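Local coordinates for protein fervidolysin (Fervidobacterium pennivorans, PDB 1R6V) that cleaves peptide bonds as a calcium-binding, subtilisin-like serine protease and degrades keratin, allowing its bacterium to grow on native feathers, at residues V161-D166 and G198-H203; G167-L172 and L348-G353. The protein carries 1 engineered substitution. All coordinates share one frame; numbering follows the deposited sequence.

Contact 1 (V161-D166 and G198-H203). Engineered in segment 198-203: A200 (natural residue His).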
ATOM      1  N   VAL A 161      -0.323  14.117  -8.687  1.00 12.17           N
ATOM      2  CA  VAL A 161       0.784  13.172  -8.473  1.00  9.58           C
ATOM      3  C   VAL A 161       0.780  12.330  -9.726  1.00 11.02           C
ATOM      4  O   VAL A 161       0.036  11.366  -9.850  1.00 11.65           O
ATOM      5  CB  VAL A 161       0.503  12.380  -7.197  1.00 10.66           C
ATOM      6  CG1 VAL A 161       1.726  11.532  -6.829  1.00  8.62           C
ATOM      7  CG2 VAL A 161       0.169  13.384  -6.070  1.00  9.64           C
ATOM      8  N   ASP A 162       1.676  12.695 -10.637  1.00 10.54           N
ATOM      9  CA  ASP A 162       1.623  12.134 -11.972  1.00 11.96           C
ATOM     10  C   ASP A 162       2.960  12.364 -12.720  1.00 12.34           C
ATOM     11  O   ASP A 162       4.043  12.343 -12.119  1.00 12.47           O
ATOM     12  CB  ASP A 162       0.484  12.917 -12.648  1.00 12.23           C
ATOM     13  CG  ASP A 162      -0.246  12.139 -13.693  1.00 16.04           C
ATOM     14  OD1 ASP A 162       0.332  11.927 -14.782  1.00 15.33           O
ATOM     15  OD2 ASP A 162      -1.403  11.746 -13.412  1.00 15.16           O
ATOM     16  N   THR A 163       2.844  12.608 -14.025  1.00 10.98           N
ATOM     17  CA  THR A 163       3.981  12.841 -14.928  1.00 12.15           C
ATOM     18  C   THR A 163       4.510  14.279 -14.931  1.00 13.13           C
ATOM     19  O   THR A 163       5.460  14.582 -15.661  1.00 14.32           O
ATOM     20  CB  THR A 163       3.585  12.570 -16.396  1.00 13.53           C
ATOM     21  OG1 THR A 163       2.497  13.439 -16.760  1.00 15.78           O
ATOM     22  CG2 THR A 163       3.151  11.128 -16.597  1.00 16.25           C
ATOM     23  N   GLY A 164       3.930  15.153 -14.119  1.00 11.87           N
ATOM     24  CA  GLY A 164       4.340  16.552 -14.159  1.00 12.88           C
ATOM     25  C   GLY A 164       3.299  17.290 -14.993  1.00 14.43           C
ATOM     26  O   GLY A 164       2.486  16.656 -15.681  1.00 12.82           O
ATOM     27  N   VAL A 165       3.325  18.617 -14.965  1.00 13.48           N
ATOM     28  CA  VAL A 165       2.325  19.425 -15.675  1.00 13.97           C
ATOM     29  C   VAL A 165       2.950  20.514 -16.553  1.00 14.63           C
ATOM     30  O   VAL A 165       3.884  21.186 -16.114  1.00 15.22           O
ATOM     31  CB  VAL A 165       1.402  20.097 -14.627  1.00 14.72           C
ATOM     32  CG1 VAL A 165       0.409  21.026 -15.303  1.00 13.24           C
ATOM     33  CG2 VAL A 165       0.670  19.013 -13.803  1.00 14.75           C
ATOM     34  N   ASP A 166       2.451  20.698 -17.776  1.00 15.24           N
ATOM     35  CA  ASP A 166       2.990  21.763 -18.632  1.00 15.64           C
ATOM     36  C   ASP A 166       2.314  23.061 -18.212  1.00 16.51           C
ATOM     37  O   ASP A 166       1.285  23.461 -18.764  1.00 16.44           O
ATOM     38  CB  ASP A 166       2.716  21.509 -20.118  1.00 17.29           C
ATOM     39  CG  ASP A 166       3.261  22.637 -21.002  1.00 18.15           C
ATOM     40  OD1 ASP A 166       3.853  23.585 -20.444  1.00 17.81           O
ATOM     41  OD2 ASP A 166       3.110  22.567 -22.237  1.00 17.77           O
ATOM     42  N   GLY A 198       5.541  12.845 -19.503  1.00 15.40           N
ATOM     43  CA  GLY A 198       4.611  12.703 -20.609  1.00 15.25           C
ATOM     44  C   GLY A 198       3.456  13.674 -20.481  1.00 15.56           C
ATOM     45  O   GLY A 198       3.519  14.618 -19.693  1.00 15.49           O
ATOM     46  N   SER A 199       2.378  13.400 -21.207  1.00 14.61           N
ATOM     47  CA  SER A 199       1.218  14.286 -21.256  1.00 13.62           C
ATOM     48  C   SER A 199       0.093  14.105 -20.240  1.00 12.12           C
ATOM     49  O   SER A 199      -0.698  15.023 -20.051  1.00 12.88           O
ATOM     50  CB  SER A 199       0.605  14.200 -22.656  1.00 14.77           C
ATOM     51  OG  SER A 199       0.070  12.897 -22.864  1.00 16.14           O
ATOM     52  N   ALA A 200       0.022  12.948 -19.586  1.00 12.19           N
ATOM     53  CA  ALA A 200      -1.065  12.666 -18.646  1.00 13.19           C
ATOM     54  C   ALA A 200      -1.350  13.711 -17.583  1.00 13.59           C
ATOM     55  O   ALA A 200      -2.486  14.146 -17.445  1.00 13.30           O
ATOM     56  CB  ALA A 200      -0.844  11.322 -17.982  1.00 13.32           C
ATOM     57  N   GLY A 201      -0.328  14.107 -16.836  1.00 12.47           N
ATOM     58  CA  GLY A 201      -0.537  15.088 -15.769  1.00 10.75           C
ATOM     59  C   GLY A 201      -1.154  16.403 -16.215  1.00 10.96           C
ATOM     60  O   GLY A 201      -1.932  17.038 -15.499  1.00 12.25           O
ATOM     61  N   THR A 202      -0.795  16.845 -17.414  1.00 11.62           N
ATOM     62  CA  THR A 202      -1.347  18.098 -17.938  1.00 11.75           C
ATOM     63  C   THR A 202      -2.825  17.934 -18.279  1.00 11.56           C
ATOM     64  O   THR A 202      -3.627  18.843 -18.061  1.00 10.76           O
ATOM     65  CB  THR A 202      -0.605  18.527 -19.209  1.00 12.25           C
ATOM     66  OG1 THR A 202       0.784  18.681 -18.904  1.00 12.07           O
ATOM     67  CG2 THR A 202      -1.136  19.853 -19.737  1.00 10.68           C
ATOM     68  N   HIS A 203      -3.174  16.773 -18.831  1.00 12.33           N
ATOM     69  CA  HIS A 203      -4.568  16.488 -19.170  1.00 12.10           C
ATOM     70  C   HIS A 203      -5.364  16.483 -17.853  1.00 11.07           C
ATOM     71  O   HIS A 203      -6.445  17.068 -17.753  1.00 12.08           O
ATOM     72  CB  HIS A 203      -4.647  15.141 -19.907  1.00 12.58           C
ATOM     73  CG  HIS A 203      -5.911  14.944 -20.682  1.00 10.28           C
ATOM     74  ND1 HIS A 203      -7.056  14.425 -20.118  1.00 11.92           N
ATOM     75  CD2 HIS A 203      -6.216  15.212 -21.977  1.00 12.30           C
ATOM     76  CE1 HIS A 203      -8.011  14.380 -21.028  1.00 13.19           C
ATOM     77  NE2 HIS A 203      -7.528  14.852 -22.168  1.00 13.60           N
TER
HETATM   78  O   HOH W   1       1.940  16.413 -18.356  1.00 12.05           O
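Two corners of the subtilisin charge relay system meet where D162, at the end of strand 157-162, faces A200 and G201 at the head of helix 200-209. Position 200, the inferred catalytic histidine in nature, is an engineered alanine here; its CB lies 3.5 Å from D162 OD1, and S381, the inferred nucleophile, has its side chain about 6 Å from that of A200. D162 OD1 accepts T163 N at 2.7 Å through its anti lone pair, which holds the carboxylate against its own strand end. T163 bridges to the helix: with chi1 at 59° its OG1 sits between the backbone N and the carbonyl carbon and accepts the N-H of G201, N to OG1 2.9 Å, N-H...O 159°. This Asp-Thr-Gly sequence is the hallmark of the aspartate corner of subtilases. G201 packs its CA 3.4 Å from G164 O in a CH...O contact, and a CB on that carbon would clash with the same carbonyl. At the next residue, T202 OG1 accepts the N-H of D166 at 2.8 Å between N and OG1 and gives its own proton to a water at 2.6 Å. That water donates to both G164 O and G198 O, so it bridges the carbonyls of both segments and the T202 hydroxyl; alongside, V165 CG2 rests on G201 O.

Contact 2 (G167-L172 and L348-G353). With CA (calcium ion), chain B.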
ATOM      1  N   GLY A 167       2.905  23.713 -17.219  1.00 15.52           N
ATOM      2  CA  GLY A 167       2.353  24.948 -16.695  1.00 15.71           C
ATOM      3  C   GLY A 167       2.388  26.110 -17.671  1.00 16.43           C
ATOM      4  O   GLY A 167       1.818  27.165 -17.388  1.00 16.68           O
ATOM      5  N   THR A 168       3.034  25.926 -18.817  1.00 17.37           N
ATOM      6  CA  THR A 168       3.110  27.009 -19.794  1.00 17.41           C
ATOM      7  C   THR A 168       1.903  26.991 -20.734  1.00 18.09           C
ATOM      8  O   THR A 168       1.766  27.853 -21.598  1.00 16.43           O
ATOM      9  CB  THR A 168       4.426  26.953 -20.624  1.00 17.82           C
ATOM     10  OG1 THR A 168       4.395  25.851 -21.533  1.00 19.91           O
ATOM     11  CG2 THR A 168       5.628  26.814 -19.698  1.00 17.91           C
ATOM     12  N   HIS A 169       1.025  26.006 -20.563  1.00 16.22           N
ATOM     13  CA  HIS A 169      -0.181  25.927 -21.384  1.00 16.27           C
ATOM     14  C   HIS A 169      -0.992  27.192 -21.081  1.00 16.01           C
ATOM     15  O   HIS A 169      -1.164  27.569 -19.920  1.00 15.06           O
ATOM     16  CB  HIS A 169      -1.007  24.688 -21.003  1.00 14.19           C
ATOM     17  CG  HIS A 169      -2.036  24.312 -22.020  1.00 14.86           C
ATOM     18  ND1 HIS A 169      -3.114  25.114 -22.322  1.00 13.94           N
ATOM     19  CD2 HIS A 169      -2.104  23.251 -22.863  1.00 14.68           C
ATOM     20  CE1 HIS A 169      -3.802  24.568 -23.310  1.00 13.57           C
ATOM     21  NE2 HIS A 169      -3.213  23.436 -23.655  1.00 14.66           N
ATOM     22  N   PRO A 170      -1.517  27.849 -22.119  1.00 16.60           N
ATOM     23  CA  PRO A 170      -2.294  29.064 -21.887  1.00 16.87           C
ATOM     24  C   PRO A 170      -3.523  28.853 -21.000  1.00 17.24           C
ATOM     25  O   PRO A 170      -3.842  29.711 -20.183  1.00 15.54           O
ATOM     26  CB  PRO A 170      -2.629  29.544 -23.304  1.00 18.07           C
ATOM     27  CG  PRO A 170      -2.589  28.295 -24.129  1.00 20.03           C
ATOM     28  CD  PRO A 170      -1.417  27.539 -23.553  1.00 16.97           C
ATOM     29  N   ASP A 171      -4.195  27.710 -21.140  1.00 17.13           N
ATOM     30  CA  ASP A 171      -5.381  27.408 -20.328  1.00 16.17           C
ATOM     31  C   ASP A 171      -5.020  27.088 -18.866  1.00 16.69           C
ATOM     32  O   ASP A 171      -5.907  26.831 -18.050  1.00 15.16           O
ATOM     33  CB  ASP A 171      -6.135  26.209 -20.920  1.00 16.81           C
ATOM     34  CG  ASP A 171      -7.614  26.488 -21.160  1.00 16.81           C
ATOM     35  OD1 ASP A 171      -8.157  27.459 -20.599  1.00 17.61           O
ATOM     36  OD2 ASP A 171      -8.244  25.711 -21.908  1.00 15.95           O
ATOM     37  N   LEU A 172      -3.728  27.066 -18.538  1.00 14.88           N
ATOM     38  CA  LEU A 172      -3.324  26.790 -17.163  1.00 14.69           C
ATOM     39  C   LEU A 172      -2.604  27.983 -16.561  1.00 15.46           C
ATOM     40  O   LEU A 172      -2.055  27.887 -15.463  1.00 15.88           O
ATOM     41  CB  LEU A 172      -2.416  25.552 -17.084  1.00 14.39           C
ATOM     42  CG  LEU A 172      -3.078  24.228 -17.494  1.00 15.95           C
ATOM     43  CD1 LEU A 172      -2.050  23.093 -17.411  1.00 13.17           C
ATOM     44  CD2 LEU A 172      -4.251  23.931 -16.555  1.00 16.18           C
ATOM     45  N   LEU A 348     -12.084  15.867 -23.251  1.00 12.95           N
ATOM     46  CA  LEU A 348     -11.258  16.877 -23.880  1.00 12.58           C
ATOM     47  C   LEU A 348     -10.537  17.691 -22.809  1.00 12.89           C
ATOM     48  O   LEU A 348     -11.172  18.199 -21.896  1.00 12.79           O
ATOM     49  CB  LEU A 348     -12.134  17.813 -24.722  1.00 14.57           C
ATOM     50  CG  LEU A 348     -11.374  18.957 -25.402  1.00 13.74           C
ATOM     51  CD1 LEU A 348     -10.338  18.364 -26.370  1.00 12.98           C
ATOM     52  CD2 LEU A 348     -12.363  19.862 -26.169  1.00 14.00           C
ATOM     53  N   SER A 349      -9.213  17.788 -22.925  1.00 12.59           N
ATOM     54  CA  SER A 349      -8.431  18.568 -21.974  1.00 11.94           C
ATOM     55  C   SER A 349      -7.098  19.015 -22.555  1.00 12.88           C
ATOM     56  O   SER A 349      -6.752  18.700 -23.698  1.00 12.96           O
ATOM     57  CB  SER A 349      -8.184  17.782 -20.695  1.00 12.62           C
ATOM     58  OG  SER A 349      -7.681  18.665 -19.680  1.00 12.44           O
ATOM     59  N   THR A 350      -6.364  19.757 -21.736  1.00 12.77           N
ATOM     60  CA  THR A 350      -5.061  20.303 -22.077  1.00 13.00           C
ATOM     61  C   THR A 350      -3.952  19.249 -22.165  1.00 13.66           C
ATOM     62  O   THR A 350      -3.907  18.328 -21.355  1.00 13.13           O
ATOM     63  CB  THR A 350      -4.639  21.337 -21.001  1.00 11.37           C
ATOM     64  OG1 THR A 350      -4.866  20.783 -19.695  1.00 10.88           O
ATOM     65  CG2 THR A 350      -5.461  22.611 -21.115  1.00 12.12           C
ATOM     66  N   VAL A 351      -3.085  19.356 -23.174  1.00 12.65           N
ATOM     67  CA  VAL A 351      -1.934  18.460 -23.259  1.00 12.14           C
ATOM     68  C   VAL A 351      -0.743  19.378 -23.516  1.00 14.25           C
ATOM     69  O   VAL A 351      -0.912  20.513 -23.974  1.00 13.13           O
ATOM     70  CB  VAL A 351      -2.035  17.360 -24.378  1.00 13.14           C
ATOM     71  CG1 VAL A 351      -3.206  16.423 -24.081  1.00 12.12           C
ATOM     72  CG2 VAL A 351      -2.146  17.983 -25.769  1.00 13.76           C
ATOM     73  N   PRO A 352       0.470  18.920 -23.191  1.00 14.77           N
ATOM     74  CA  PRO A 352       1.650  19.765 -23.409  1.00 17.10           C
ATOM     75  C   PRO A 352       1.793  20.180 -24.867  1.00 17.59           C
ATOM     76  O   PRO A 352       1.442  19.424 -25.769  1.00 19.07           O
ATOM     77  CB  PRO A 352       2.804  18.883 -22.934  1.00 17.54           C
ATOM     78  CG  PRO A 352       2.258  17.488 -23.067  1.00 23.74           C
ATOM     79  CD  PRO A 352       0.851  17.624 -22.607  1.00 16.76           C
ATOM     80  N   GLY A 353       2.297  21.389 -25.088  1.00 19.85           N
ATOM     81  CA  GLY A 353       2.475  21.879 -26.447  1.00 21.27           C
ATOM     82  C   GLY A 353       3.545  21.133 -27.235  1.00 22.10           C
ATOM     83  O   GLY A 353       4.357  20.416 -26.666  1.00 22.27           O
TER
HETATM   84 CA    CA B   1     -10.332  28.306 -20.412  1.00  3.26          CA
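H169 and P352 have the nearest CA atoms at one end of this contact, 6.7 Å apart, and D171 and T350 at the other, 7.3 Å; no hydrogen bond passes between the two segments. Residues 167-172 form a loop that tightens into a 3-10 turn at 170-172, where L172 N bonds H169 O, whereas 348-353 run out of the edge strand 347-350 of a small antiparallel sheet. The imidazole of H169 carries the contact. T350 CG2 stands over one face of the ring, 3.5 Å from its centroid and 15° off the normal, a CH-pi contact with the methyl set toward the rim near CE1. At the ring edge, H169 CD2 comes within 3.2 Å of V351 O, close to the ring plane. H169 ND1 accepts D171 N at 3.1 Å, the donor only 2° out of that plane, and NE2 is hydrogen-bonded to T373 O, just before the adjacent strand 374-378, so both nitrogens are engaged and the ring's rotation is fixed. An alanine here would probably leave the D171 N-H and T373 O without their mates and open a gap beneath the T350 methyl. T350 CG2 also touches D171 CB at 3.7 Å. Beyond CB, D171 OD1 binds the calcium ion at 2.3 Å, in a site completed by E129, K211, D213, K215 and I217, while OD2 is held by Y374 OH. Acceptance at ND1 together with a carbonyl partner at NE2 is consistent with a neutral imidazole protonated on NE2, which would let one ring, held at both nitrogens, tie the calcium-binding turn to the strand beside it.

How the contacts relate
Both contacts lie in the subtilase catalytic domain, their centres about 10 Å apart. Residues 161-166 run directly into 167-172, so the end of strand 157-162 and the loop that follows it serve contact 1 and then contact 2; helix 200-209 follows, and strand 347-350 comes last, so the segments alternate along the chain. The two also touch directly: H203 O lies 2.8 Å from S349 OG, and T202 O 2.8 Å from T350 OG1, both probable hydrogen bonds from strand hydroxyls to helix carbonyls, while S199 CB packs on P352 CD. Helix 200-209 thus links the charge relay corner to the neighbourhood of the calcium site within one buried region.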